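Local coordinates for protein putative oxidoreductase (Salmonella enterica subsp. enterica serovar Typhimurium, PDB 3NX4) that binds NADP and probably acts as an NADPH-dependent acryloyl-CoA reductase of the medium-chain dehydrogenase/reductase superfamily, at residues A27-V32 with S72-F77; Q81-T86 with D107-L112; E149-G154 with Q210-A215; Q173-S178 with R194-D199. One frame throughout, in Å; residues are numbered along the deposited sequence.

Interaction 1 of 4, residues A27-V32 with S72-F77; sequences AGDVTV and SEDPRF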
# COMPACT_ATOMS: atom_id res chain seq x y z
N ALA A 27 -27.94 -19.21 17.63
CA ALA A 27 -27.80 -20.57 17.15
C ALA A 27 -26.40 -20.79 16.58
O ALA A 27 -25.80 -19.87 16.02
CB ALA A 27 -28.86 -20.88 16.10
N GLY A 28 -25.88 -22.00 16.74
CA GLY A 28 -24.58 -22.35 16.20
C GLY A 28 -24.20 -23.78 16.52
O GLY A 28 -24.72 -24.38 17.46
N ASP A 29 -23.28 -24.33 15.73
CA ASP A 29 -22.91 -25.73 15.86
C ASP A 29 -22.06 -26.06 17.07
O ASP A 29 -22.07 -27.19 17.54
CB ASP A 29 -22.20 -26.21 14.59
CG ASP A 29 -23.12 -26.24 13.40
OD1 ASP A 29 -24.35 -26.41 13.59
OD2 ASP A 29 -22.61 -26.10 12.27
N VAL A 30 -21.29 -25.09 17.56
CA VAL A 30 -20.35 -25.38 18.63
C VAL A 30 -20.60 -24.52 19.85
O VAL A 30 -20.62 -23.30 19.76
CB VAL A 30 -18.89 -25.19 18.16
CG1 VAL A 30 -17.95 -25.79 19.17
CG2 VAL A 30 -18.69 -25.84 16.79
N THR A 31 -20.81 -25.19 20.99
CA THR A 31 -20.99 -24.52 22.27
C THR A 31 -19.71 -24.57 23.08
O THR A 31 -19.16 -25.65 23.33
CB THR A 31 -22.12 -25.15 23.09
OG1 THR A 31 -23.36 -24.93 22.41
CG2 THR A 31 -22.18 -24.52 24.48
N VAL A 32 -19.24 -23.40 23.50
CA VAL A 32 -17.97 -23.29 24.19
C VAL A 32 -18.15 -22.74 25.59
O VAL A 32 -18.84 -21.74 25.79
CB VAL A 32 -17.01 -22.37 23.42
CG1 VAL A 32 -15.67 -22.28 24.12
CG2 VAL A 32 -16.84 -22.87 21.97
N SER A 72 -20.63 -30.17 20.32
CA SER A 72 -20.41 -29.79 18.93
C SER A 72 -21.23 -30.63 17.96
O SER A 72 -21.24 -31.85 18.05
CB SER A 72 -18.93 -29.93 18.57
OG SER A 72 -18.74 -29.70 17.18
N GLU A 73 -21.89 -29.96 17.02
CA GLU A 73 -22.52 -30.61 15.87
C GLU A 73 -21.62 -30.51 14.64
O GLU A 73 -21.98 -30.96 13.55
CB GLU A 73 -23.87 -29.97 15.57
CG GLU A 73 -24.98 -30.39 16.52
CD GLU A 73 -26.26 -29.62 16.28
OE1 GLU A 73 -26.17 -28.40 16.03
OE2 GLU A 73 -27.34 -30.23 16.34
N ASP A 74 -20.45 -29.92 14.81
CA ASP A 74 -19.48 -29.79 13.73
C ASP A 74 -18.48 -30.94 13.86
O ASP A 74 -17.88 -31.12 14.91
CB ASP A 74 -18.76 -28.45 13.85
CG ASP A 74 -17.94 -28.11 12.62
OD1 ASP A 74 -16.97 -28.84 12.33
OD2 ASP A 74 -18.26 -27.11 11.95
N PRO A 75 -18.30 -31.71 12.78
CA PRO A 75 -17.42 -32.89 12.88
C PRO A 75 -15.94 -32.53 13.13
O PRO A 75 -15.16 -33.43 13.45
CB PRO A 75 -17.61 -33.59 11.53
CG PRO A 75 -18.02 -32.50 10.60
CD PRO A 75 -18.85 -31.55 11.42
N ARG A 76 -15.58 -31.26 13.03
CA ARG A 76 -14.19 -30.86 13.26
C ARG A 76 -13.87 -30.57 14.73
O ARG A 76 -12.71 -30.41 15.10
CB ARG A 76 -13.83 -29.63 12.41
CG ARG A 76 -13.91 -29.85 10.91
CD ARG A 76 -13.83 -28.52 10.19
NE ARG A 76 -15.01 -27.71 10.44
CZ ARG A 76 -15.21 -26.48 9.97
NH1 ARG A 76 -14.28 -25.90 9.22
NH2 ARG A 76 -16.33 -25.84 10.26
N PHE A 77 -14.90 -30.51 15.56
CA PHE A 77 -14.72 -30.20 16.98
C PHE A 77 -15.44 -31.21 17.87
O PHE A 77 -16.48 -31.74 17.50
CB PHE A 77 -15.16 -28.77 17.28
CG PHE A 77 -14.40 -27.74 16.50
CD1 PHE A 77 -13.20 -27.24 16.97
CD2 PHE A 77 -14.86 -27.32 15.26
CE1 PHE A 77 -12.49 -26.32 16.22
CE2 PHE A 77 -14.15 -26.39 14.51
CZ PHE A 77 -12.96 -25.89 15.00
O HOH W 1 -20.12 -25.42 12.30

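Interaction 2 of 4, residues Q81-T86 with D107-L112; sequences QEVLLT and DWLVAL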
# COMPACT_ATOMS: atom_id res chain seq x y z
N GLN A 81 -12.50 -30.39 23.81
CA GLN A 81 -11.43 -29.78 23.01
C GLN A 81 -11.17 -28.33 23.41
O GLN A 81 -12.12 -27.57 23.61
CB GLN A 81 -11.81 -29.86 21.52
CG GLN A 81 -10.68 -29.48 20.59
CD GLN A 81 -11.04 -29.67 19.12
OE1 GLN A 81 -12.01 -30.34 18.78
NE2 GLN A 81 -10.23 -29.08 18.25
N GLU A 82 -9.90 -27.95 23.52
CA GLU A 82 -9.51 -26.56 23.75
C GLU A 82 -9.52 -25.76 22.44
O GLU A 82 -8.90 -26.18 21.45
CB GLU A 82 -8.12 -26.47 24.39
CG GLU A 82 -8.00 -27.12 25.77
CD GLU A 82 -8.77 -26.36 26.85
OE1 GLU A 82 -8.59 -25.12 26.96
OE2 GLU A 82 -9.54 -27.00 27.59
N VAL A 83 -10.19 -24.61 22.44
CA VAL A 83 -10.30 -23.77 21.23
C VAL A 83 -10.16 -22.29 21.54
O VAL A 83 -10.27 -21.85 22.69
CB VAL A 83 -11.66 -23.97 20.53
CG1 VAL A 83 -11.82 -25.41 20.06
CG2 VAL A 83 -12.80 -23.57 21.47
N LEU A 84 -9.91 -21.50 20.50
CA LEU A 84 -9.91 -20.05 20.65
C LEU A 84 -10.69 -19.43 19.50
O LEU A 84 -10.92 -20.08 18.49
CB LEU A 84 -8.48 -19.50 20.72
CG LEU A 84 -7.58 -19.59 19.48
CD1 LEU A 84 -7.98 -18.55 18.43
CD2 LEU A 84 -6.13 -19.37 19.89
N LEU A 85 -11.09 -18.18 19.66
CA LEU A 85 -11.74 -17.47 18.58
C LEU A 85 -11.38 -16.00 18.65
O LEU A 85 -11.37 -15.40 19.72
CB LEU A 85 -13.27 -17.64 18.64
CG LEU A 85 -14.13 -16.88 17.62
CD1 LEU A 85 -15.45 -17.64 17.34
CD2 LEU A 85 -14.41 -15.45 18.08
N THR A 86 -11.05 -15.43 17.50
CA THR A 86 -10.97 -13.98 17.35
C THR A 86 -11.70 -13.60 16.07
O THR A 86 -11.61 -14.30 15.05
CB THR A 86 -9.50 -13.46 17.29
OG1 THR A 86 -8.86 -13.94 16.10
CG2 THR A 86 -8.71 -13.94 18.51
N ASP A 107 -16.58 -22.84 11.65
CA ASP A 107 -15.67 -22.11 10.76
C ASP A 107 -14.90 -20.97 11.47
O ASP A 107 -13.85 -20.56 11.00
CB ASP A 107 -16.43 -21.49 9.59
CG ASP A 107 -16.76 -22.49 8.50
OD1 ASP A 107 -16.22 -23.63 8.50
OD2 ASP A 107 -17.54 -22.10 7.61
N TRP A 108 -15.45 -20.45 12.56
CA TRP A 108 -14.86 -19.28 13.22
C TRP A 108 -13.86 -19.65 14.31
O TRP A 108 -13.19 -18.79 14.87
CB TRP A 108 -15.96 -18.43 13.84
CG TRP A 108 -16.97 -17.92 12.87
CD1 TRP A 108 -16.86 -17.87 11.51
CD2 TRP A 108 -18.26 -17.40 13.19
NE1 TRP A 108 -18.00 -17.34 10.96
CE2 TRP A 108 -18.88 -17.04 11.97
CE3 TRP A 108 -18.96 -17.20 14.39
CZ2 TRP A 108 -20.16 -16.50 11.92
CZ3 TRP A 108 -20.22 -16.66 14.34
CH2 TRP A 108 -20.81 -16.32 13.11
N LEU A 109 -13.77 -20.94 14.61
CA LEU A 109 -12.94 -21.40 15.71
C LEU A 109 -11.56 -21.78 15.22
O LEU A 109 -11.36 -22.10 14.05
CB LEU A 109 -13.60 -22.62 16.38
CG LEU A 109 -14.84 -22.32 17.23
CD1 LEU A 109 -15.56 -23.61 17.60
CD2 LEU A 109 -14.45 -21.55 18.50
N VAL A 110 -10.60 -21.73 16.14
CA VAL A 110 -9.26 -22.22 15.89
C VAL A 110 -8.92 -23.21 16.99
O VAL A 110 -9.05 -22.88 18.17
CB VAL A 110 -8.25 -21.06 15.91
CG1 VAL A 110 -6.84 -21.58 15.78
CG2 VAL A 110 -8.57 -20.07 14.80
N ALA A 111 -8.49 -24.42 16.64
CA ALA A 111 -8.04 -25.37 17.67
C ALA A 111 -6.88 -24.74 18.44
O ALA A 111 -5.98 -24.14 17.83
CB ALA A 111 -7.62 -26.69 17.04
N LEU A 112 -6.89 -24.83 19.76
CA LEU A 112 -5.86 -24.18 20.56
C LEU A 112 -4.48 -24.70 20.16
O LEU A 112 -4.21 -25.90 20.29
CB LEU A 112 -6.09 -24.43 22.06
CG LEU A 112 -5.07 -23.72 22.96
CD1 LEU A 112 -5.26 -22.22 22.89
CD2 LEU A 112 -5.21 -24.21 24.41
O HOH W 2 -10.88 -17.26 15.08

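Interaction 3 of 4, residues E149-G154 with Q210-A215; sequences EVVVTG and QLWAGA. With NAP (NADP nicotinamide-adenine-dinucleotide phosphate), chain C.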
# COMPACT_ATOMS: atom_id res chain seq x y z
N GLU A 149 15.55 0.31 10.18
CA GLU A 149 14.76 0.42 11.41
C GLU A 149 13.27 0.29 11.12
O GLU A 149 12.79 0.75 10.10
CB GLU A 149 15.09 1.77 12.08
CG GLU A 149 14.56 1.94 13.47
CD GLU A 149 15.17 3.18 14.16
OE1 GLU A 149 16.07 3.83 13.56
OE2 GLU A 149 14.76 3.49 15.29
N VAL A 150 12.53 -0.33 12.03
CA VAL A 150 11.08 -0.43 11.91
C VAL A 150 10.37 0.39 13.00
O VAL A 150 10.66 0.22 14.19
CB VAL A 150 10.63 -1.88 11.96
CG1 VAL A 150 9.10 -2.00 11.96
CG2 VAL A 150 11.22 -2.65 10.77
N VAL A 151 9.47 1.29 12.60
CA VAL A 151 8.76 2.11 13.59
C VAL A 151 7.37 1.53 13.91
O VAL A 151 6.67 1.06 13.02
CB VAL A 151 8.66 3.60 13.14
CG1 VAL A 151 7.90 3.72 11.86
CG2 VAL A 151 8.03 4.46 14.24
N VAL A 152 7.01 1.56 15.19
CA VAL A 152 5.69 1.09 15.65
C VAL A 152 5.02 2.28 16.32
O VAL A 152 5.58 2.85 17.25
CB VAL A 152 5.81 -0.05 16.71
CG1 VAL A 152 4.42 -0.50 17.21
CG2 VAL A 152 6.59 -1.23 16.14
N THR A 153 3.83 2.66 15.85
CA THR A 153 3.10 3.78 16.42
C THR A 153 2.05 3.24 17.40
O THR A 153 1.81 2.04 17.44
CB THR A 153 2.45 4.65 15.32
OG1 THR A 153 1.46 3.89 14.63
CG2 THR A 153 3.51 5.13 14.31
N GLY A 154 1.45 4.12 18.20
CA GLY A 154 0.59 3.65 19.29
C GLY A 154 1.25 2.51 20.05
O GLY A 154 0.60 1.54 20.42
N GLN A 210 14.26 10.21 4.80
CA GLN A 210 13.99 8.78 4.84
C GLN A 210 14.54 8.18 6.11
O GLN A 210 15.75 8.21 6.33
CB GLN A 210 14.64 8.09 3.64
CG GLN A 210 14.02 8.51 2.31
CD GLN A 210 14.73 7.90 1.11
OE1 GLN A 210 14.83 6.68 0.97
NE2 GLN A 210 15.24 8.75 0.24
N LEU A 211 13.64 7.63 6.94
CA LEU A 211 14.02 7.06 8.24
C LEU A 211 13.78 5.55 8.40
O LEU A 211 14.57 4.87 9.06
CB LEU A 211 13.28 7.77 9.38
CG LEU A 211 13.37 9.30 9.43
CD1 LEU A 211 12.50 9.85 10.56
CD2 LEU A 211 14.82 9.75 9.55
N TRP A 212 12.68 5.04 7.84
CA TRP A 212 12.18 3.72 8.22
C TRP A 212 12.16 2.71 7.06
O TRP A 212 11.68 3.02 5.99
CB TRP A 212 10.74 3.82 8.75
CG TRP A 212 10.48 5.00 9.62
CD1 TRP A 212 9.61 6.02 9.37
CD2 TRP A 212 11.09 5.28 10.89
NE1 TRP A 212 9.64 6.94 10.41
CE2 TRP A 212 10.54 6.50 11.35
CE3 TRP A 212 12.05 4.64 11.67
CZ2 TRP A 212 10.93 7.09 12.56
CZ3 TRP A 212 12.43 5.22 12.89
CH2 TRP A 212 11.87 6.43 13.31
N ALA A 213 12.64 1.49 7.31
CA ALA A 213 12.51 0.41 6.33
C ALA A 213 11.09 -0.15 6.35
O ALA A 213 10.54 -0.55 5.32
CB ALA A 213 13.52 -0.71 6.62
N GLY A 214 10.49 -0.18 7.53
CA GLY A 214 9.14 -0.71 7.70
C GLY A 214 8.41 0.05 8.80
O GLY A 214 9.01 0.80 9.58
N ALA A 215 7.10 -0.15 8.87
CA ALA A 215 6.33 0.47 9.93
C ALA A 215 5.08 -0.32 10.21
O ALA A 215 4.49 -0.92 9.32
CB ALA A 215 5.98 1.93 9.59
PA NAP C . -4.83 0.40 22.21
O1A NAP C . -4.34 -0.64 23.13
O2A NAP C . -5.77 1.39 22.74
O5B NAP C . -3.60 1.12 21.48
C5B NAP C . -3.83 2.32 20.80
C4B NAP C . -2.61 3.18 21.10
O4B NAP C . -2.65 4.32 20.29
C3B NAP C . -2.59 3.68 22.55
O3B NAP C . -1.84 2.79 23.37
C2B NAP C . -1.89 5.02 22.44
O2B NAP C . -0.50 4.77 22.52
C1B NAP C . -2.19 5.45 21.02
N9A NAP C . -3.25 6.47 20.97
C8A NAP C . -4.45 6.45 21.63
N7A NAP C . -5.14 7.57 21.27
C5A NAP C . -4.40 8.28 20.39
C6A NAP C . -4.62 9.48 19.73
N6A NAP C . -5.74 10.16 19.90
N1A NAP C . -3.65 9.95 18.87
C2A NAP C . -2.48 9.25 18.68
N3A NAP C . -2.26 8.06 19.35
C4A NAP C . -3.21 7.59 20.19
O3 NAP C . -5.57 -0.31 20.96
PN NAP C . -5.27 -1.72 20.26
O1N NAP C . -6.21 -2.76 20.77
O2N NAP C . -3.81 -1.95 20.37
O5D NAP C . -5.67 -1.33 18.75
C5D NAP C . -4.92 -0.34 18.09
C4D NAP C . -5.67 0.14 16.86
O4D NAP C . -5.75 -0.93 15.95
C3D NAP C . -7.10 0.53 17.19
O3D NAP C . -7.48 1.62 16.38
C2D NAP C . -7.92 -0.69 16.80
O2D NAP C . -9.21 -0.33 16.39
C1D NAP C . -7.10 -1.20 15.63
N1N NAP C . -7.26 -2.64 15.37
C2N NAP C . -7.76 -3.02 14.16
C3N NAP C . -7.91 -4.36 13.83
C7N NAP C . -7.96 -4.70 12.37
O7N NAP C . -8.72 -5.80 11.93
N7N NAP C . -7.26 -3.95 11.52
C4N NAP C . -7.54 -5.33 14.77
C5N NAP C . -7.02 -4.93 16.01
C6N NAP C . -6.87 -3.57 16.29
P2B NAP C . 0.49 5.84 23.24
O1X NAP C . 1.79 5.14 23.47
O2X NAP C . 0.70 7.02 22.32
O3X NAP C . -0.15 6.27 24.54
O HOH W 3 16.04 5.21 11.31
O HOH W 4 16.00 2.66 8.53

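Interaction 4 of 4, residues Q173-S178 with R194-D199; sequences QVAAVS and RILSRD. With NAP (NADP nicotinamide-adenine-dinucleotide phosphate), chain C.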
# COMPACT_ATOMS: atom_id res chain seq x y z
N GLN A 173 15.78 -3.62 14.60
CA GLN A 173 15.97 -2.44 15.41
C GLN A 173 14.59 -1.80 15.37
O GLN A 173 14.06 -1.60 14.30
CB GLN A 173 17.02 -1.52 14.79
CG GLN A 173 18.42 -2.04 14.93
CD GLN A 173 18.86 -2.08 16.36
OE1 GLN A 173 18.67 -1.13 17.09
NE2 GLN A 173 19.43 -3.19 16.77
N VAL A 174 14.03 -1.49 16.53
CA VAL A 174 12.66 -0.99 16.64
C VAL A 174 12.62 0.42 17.23
O VAL A 174 13.23 0.68 18.27
CB VAL A 174 11.81 -1.92 17.55
CG1 VAL A 174 10.43 -1.33 17.74
CG2 VAL A 174 11.72 -3.35 16.94
N ALA A 175 11.88 1.31 16.58
CA ALA A 175 11.58 2.63 17.14
C ALA A 175 10.12 2.61 17.58
O ALA A 175 9.26 2.14 16.83
CB ALA A 175 11.83 3.73 16.09
N ALA A 176 9.83 3.04 18.80
CA ALA A 176 8.45 3.07 19.27
C ALA A 176 8.00 4.51 19.42
O ALA A 176 8.73 5.33 19.97
CB ALA A 176 8.33 2.34 20.63
N VAL A 177 6.81 4.84 18.93
CA VAL A 177 6.29 6.21 19.07
C VAL A 177 5.16 6.18 20.08
O VAL A 177 4.21 5.41 19.94
CB VAL A 177 5.74 6.76 17.74
CG1 VAL A 177 5.24 8.20 17.94
CG2 VAL A 177 6.80 6.69 16.64
N SER A 178 5.25 7.03 21.11
CA SER A 178 4.20 7.10 22.12
C SER A 178 3.93 8.56 22.49
O SER A 178 4.83 9.38 22.51
CB SER A 178 4.64 6.32 23.37
OG SER A 178 3.68 6.44 24.42
N ARG A 194 14.55 2.58 20.44
CA ARG A 194 14.47 4.02 20.36
C ARG A 194 13.04 4.37 20.69
O ARG A 194 12.12 3.66 20.26
CB ARG A 194 14.79 4.49 18.92
CG ARG A 194 15.31 5.89 18.82
CD ARG A 194 15.17 6.45 17.42
NE ARG A 194 15.93 5.72 16.40
CZ ARG A 194 17.23 5.89 16.19
NH1 ARG A 194 17.92 6.75 16.93
NH2 ARG A 194 17.83 5.21 15.23
N ILE A 195 12.83 5.42 21.47
CA ILE A 195 11.47 5.90 21.74
C ILE A 195 11.35 7.35 21.25
O ILE A 195 12.21 8.17 21.54
CB ILE A 195 11.11 5.78 23.24
CG1 ILE A 195 11.12 4.30 23.66
CG2 ILE A 195 9.74 6.36 23.52
CD1 ILE A 195 11.37 4.09 25.11
N LEU A 196 10.29 7.64 20.48
CA LEU A 196 10.03 8.99 19.97
C LEU A 196 8.67 9.49 20.44
O LEU A 196 7.77 8.70 20.67
CB LEU A 196 10.03 9.00 18.43
CG LEU A 196 11.34 8.94 17.64
CD1 LEU A 196 12.11 7.68 17.96
CD2 LEU A 196 11.06 9.00 16.14
N SER A 197 8.53 10.80 20.59
CA SER A 197 7.27 11.38 21.04
C SER A 197 6.32 11.57 19.88
O SER A 197 6.73 12.02 18.81
CB SER A 197 7.49 12.75 21.71
OG SER A 197 8.47 12.65 22.71
N ARG A 198 5.06 11.26 20.12
CA ARG A 198 3.98 11.52 19.18
C ARG A 198 3.97 12.99 18.74
O ARG A 198 3.55 13.32 17.63
CB ARG A 198 2.66 11.18 19.85
CG ARG A 198 1.47 11.07 18.94
CD ARG A 198 0.40 10.28 19.66
NE ARG A 198 -0.58 11.10 20.36
CZ ARG A 198 -1.24 10.71 21.45
NH1 ARG A 198 -1.02 9.52 22.00
NH2 ARG A 198 -2.13 11.52 22.00
N ASP A 199 4.44 13.87 19.63
CA ASP A 199 4.50 15.30 19.35
C ASP A 199 5.27 15.62 18.08
O ASP A 199 5.10 16.68 17.49
CB ASP A 199 5.16 16.07 20.50
CG ASP A 199 4.32 16.09 21.75
OD1 ASP A 199 3.12 15.74 21.67
OD2 ASP A 199 4.86 16.46 22.82
PA NAP C . -4.83 0.40 22.21
O1A NAP C . -4.34 -0.64 23.13
O2A NAP C . -5.77 1.39 22.74
O5B NAP C . -3.60 1.12 21.48
C5B NAP C . -3.83 2.32 20.80
C4B NAP C . -2.61 3.18 21.10
O4B NAP C . -2.65 4.32 20.29
C3B NAP C . -2.59 3.68 22.55
O3B NAP C . -1.84 2.79 23.37
C2B NAP C . -1.89 5.02 22.44
O2B NAP C . -0.50 4.77 22.52
C1B NAP C . -2.19 5.45 21.02
N9A NAP C . -3.25 6.47 20.97
C8A NAP C . -4.45 6.45 21.63
N7A NAP C . -5.14 7.57 21.27
C5A NAP C . -4.40 8.28 20.39
C6A NAP C . -4.62 9.48 19.73
N6A NAP C . -5.74 10.16 19.90
N1A NAP C . -3.65 9.95 18.87
C2A NAP C . -2.48 9.25 18.68
N3A NAP C . -2.26 8.06 19.35
C4A NAP C . -3.21 7.59 20.19
O3 NAP C . -5.57 -0.31 20.96
PN NAP C . -5.27 -1.72 20.26
O1N NAP C . -6.21 -2.76 20.77
O2N NAP C . -3.81 -1.95 20.37
O5D NAP C . -5.67 -1.33 18.75
C5D NAP C . -4.92 -0.34 18.09
C4D NAP C . -5.67 0.14 16.86
O4D NAP C . -5.75 -0.93 15.95
C3D NAP C . -7.10 0.53 17.19
O3D NAP C . -7.48 1.62 16.38
C2D NAP C . -7.92 -0.69 16.80
O2D NAP C . -9.21 -0.33 16.39
C1D NAP C . -7.10 -1.20 15.63
N1N NAP C . -7.26 -2.64 15.37
C2N NAP C . -7.76 -3.02 14.16
C3N NAP C . -7.91 -4.36 13.83
C7N NAP C . -7.96 -4.70 12.37
O7N NAP C . -8.72 -5.80 11.93
N7N NAP C . -7.26 -3.95 11.52
C4N NAP C . -7.54 -5.33 14.77
C5N NAP C . -7.02 -4.93 16.01
C6N NAP C . -6.87 -3.57 16.29
P2B NAP C . 0.49 5.84 23.24
O1X NAP C . 1.79 5.14 23.47
O2X NAP C . 0.70 7.02 22.32
O3X NAP C . -0.15 6.27 24.54

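Interaction 1 of 4, residues A27-V32 with S72-F77
Strand 30-39 of the GroES-like domain begins here, against the end of strand 64-72 and the turn that follows it. Asp29 and Val30 face Val104 on the neighbouring strand together, a classic beta bulge, while Val30 pairs with Ser72 as a non-hydrogen-bonded antiparallel pair. The bulged backbone presents Asp29 O to Glu73 N, 2.8 Å away, in the carbonyl plane and nearly straight at 171°.

Asp74 can be followed outward. Its CB lies 3.9 Å from Val30 CG2, the methyl anti to the carbonyl carbon, and touches Asp29 CB more loosely. CG is anti to the backbone N (chi1 -168°), which sets the carboxylate against Arg76. OD1 is gripped twice: Arg76 N comes to its anti lone pair, closing an Asx turn at the start of the type I turn from Asp74 to Phe77, and Arg76 NE takes the syn lone pair. OD2 gives its own syn lone pair to Arg76 NH2 at 2.9 Å, so the guanidinium meets the carboxylate side-on and in plane, and the rotation of the carboxylate is fixed. Arg76 also reaches Asp107 with a salt bridge.

Three acids crowd this corner. Asp29 OD1 lies 3.6 Å from Glu73 OE1, their carboxylate planes 74° apart, a like-charge approach that probably raises the proton affinity of one of them. Between Asp29 OD2 and Asp74 OD2 sits one water, which probably eases their repulsion: it donates to both, 2.6 Å from Asp29 OD2 and 2.5 Å from Asp74 OD2.

Interaction 2 of 4, residues Q81-T86 with D107-L112
Three backbone hydrogen bonds make the first shell. Leu84 and Val110 form a hydrogen-bonded antiparallel pair: Leu84 N reaches Val110 O at 2.8 Å and Val110 N returns to Leu84 O at 2.9 Å, both donors lying nearly along the C=O axis. Leu112 N then bonds to Glu82 O at 3.0 Å, but from above the carbonyl plane, just past the end of strand 110-111. At the other end of the pairing a water donates to Trp108 O and accepts from Thr86 N, taking the place of a further rung.

Side chains fill in on both faces. Leu84 and Val110 lie side by side and point the same way, Leu84 CD1 packing on Val110 CB at 3.6 Å; Leu84 CG sits between the backbone N and carbonyl carbon (chi1 67°), the crowded position. Past it, Leu112 CD2 settles on Glu82 CB at 3.7 Å. On the face of Val83 and Leu85, Leu109 CD2 reaches obliquely to Val83 CG2 at 4.0 Å, and Leu85 CD1 runs alongside Trp108 CB at 3.6 Å.

Further out, helix 118-140 covers Leu84 and Leu112 through Ala121, and Trp279 also packs on Leu84. Phe65 and Phe77 back Leu109, while the Trp108 indole stacks on Trp88 and meets His94 edge-to-face. Here strand 82-86 of the GroES-like sheet lies between strand 64-72 and the short strand 110-111. The main-chain bonds are flanked by largely apolar side chains, which implies a seam held mainly by backbone bonds and hydrophobic packing.

Interaction 3 of 4, residues E149-G154 with Q210-A215
Glu149 lies at the approach to strand 150-152 of the Rossmann-type parallel sheet, and its carbonyl O takes a hydrogen bond from Ala213 N, in the carbonyl plane at 2.9 Å. Its side chain is extended, with CG anti to the backbone N, and runs beside Trp212. CG meets the indole edge in plane, and CD comes within 3.6 Å of Trp212 CZ3, the carboxylate turned 89° to the ring. OE2 goes on to a salt bridge with Arg194, while two waters tie the residue to Leu211 O, one from OE1 and one from the backbone N.

Val150 pairs in parallel with Gly214, where its two methyls lie against bare main chain. The next residue gives the second backbone bond: Val151 N to Gly214 O, 3.1 Å, from above the carbonyl plane. Val151 CG1, in the crowded position between backbone N and carbonyl carbon (chi1 61°), points onto the five-membered ring of Trp212, a CH-pi contact 3.6 Å from the centroid and 8° off the normal. Leu211 CB covers the opposite face, and Gln230 holds the indole N-H, so the ring is fixed on both faces and at NE1. That same CG1 packs tightly on Ala215 CB, at 3.5 Å.

Val152 turns to helix 158-169 and Thr153 OG1 bonds to Asp217. The loop that follows the strand brings Gly154 to the cofactor, its CA lying 3.5 Å from NADP O4B.

Interaction 4 of 4, residues Q173-S178 with R194-D199
Ser178 OG is the best-held polar atom, with three partners: it donates to O1X of the NADP 2'-phosphate in a very short bond of 2.5 Å, and is hydrogen-bonded to Thr183 OG1 and to Arg180 N. OG stands anti to the backbone N (chi1 176°), which places it against the phosphate. The setting is a beta-alpha-beta unit of the Rossmann-type domain: strand 174-178, helix 184-190, strand 194-197.

The two strands run parallel, their axes 4.6 Å apart at closest approach and 28° from parallel. A continuous ladder of five backbone bonds joins them. Ala176 carries its straight middle, with its N on Arg194 O and its O receiving Leu196 N, each at 2.8 Å. Ser178 N follows on to Leu196 O, and the last rung, Arg198 N to Ser178 O at 3.0 Å, comes from 61° above the carbonyl plane as the second strand turns into a 3-10 segment.

Side-chain packing is light: Ala175 CB faces Arg194 CB, and Val177 CG1 reaches past the strand end to Arg198 CA at 3.8 Å.

Arg198 supplies the rest of the cofactor grip. Its chain bends at chi3 and lays one face of the guanidinium over the rim of the adenine, a cationic group that would help balance the phosphate charge nearby. NADP C2A sits 3.1 Å above the guanidinium plane of Arg198, offset toward its rim, while O2X lies at the edge of that group, accepting a weak bond from Arg198 NH1 at 3.1 Å.

Overall arrangement
The contacts fall into two pairs, one in each domain. Interactions 1 and 2 share the GroES-like sheet, centres about 11 Å apart, and meet through the Arg76 NH2 to Asp107 OD1 salt bridge (2.8 Å) and through Leu109, which packs on Val30 and Phe77. Interactions 3 and 4 lie in the parallel sheet, centres about 9 Å apart, where strands 150-152 and 174-178 are neighbours; Glu149 OE2 to Arg194 NE (2.8 Å) ties them. Both touch NADP, at its adenosine end. Interactions 2 and 3 are about 33 Å apart between centres, on opposite sides of the chain's centre, and the side chain of Leu85 in interaction 2 remains about 13 Å from the bound NADP.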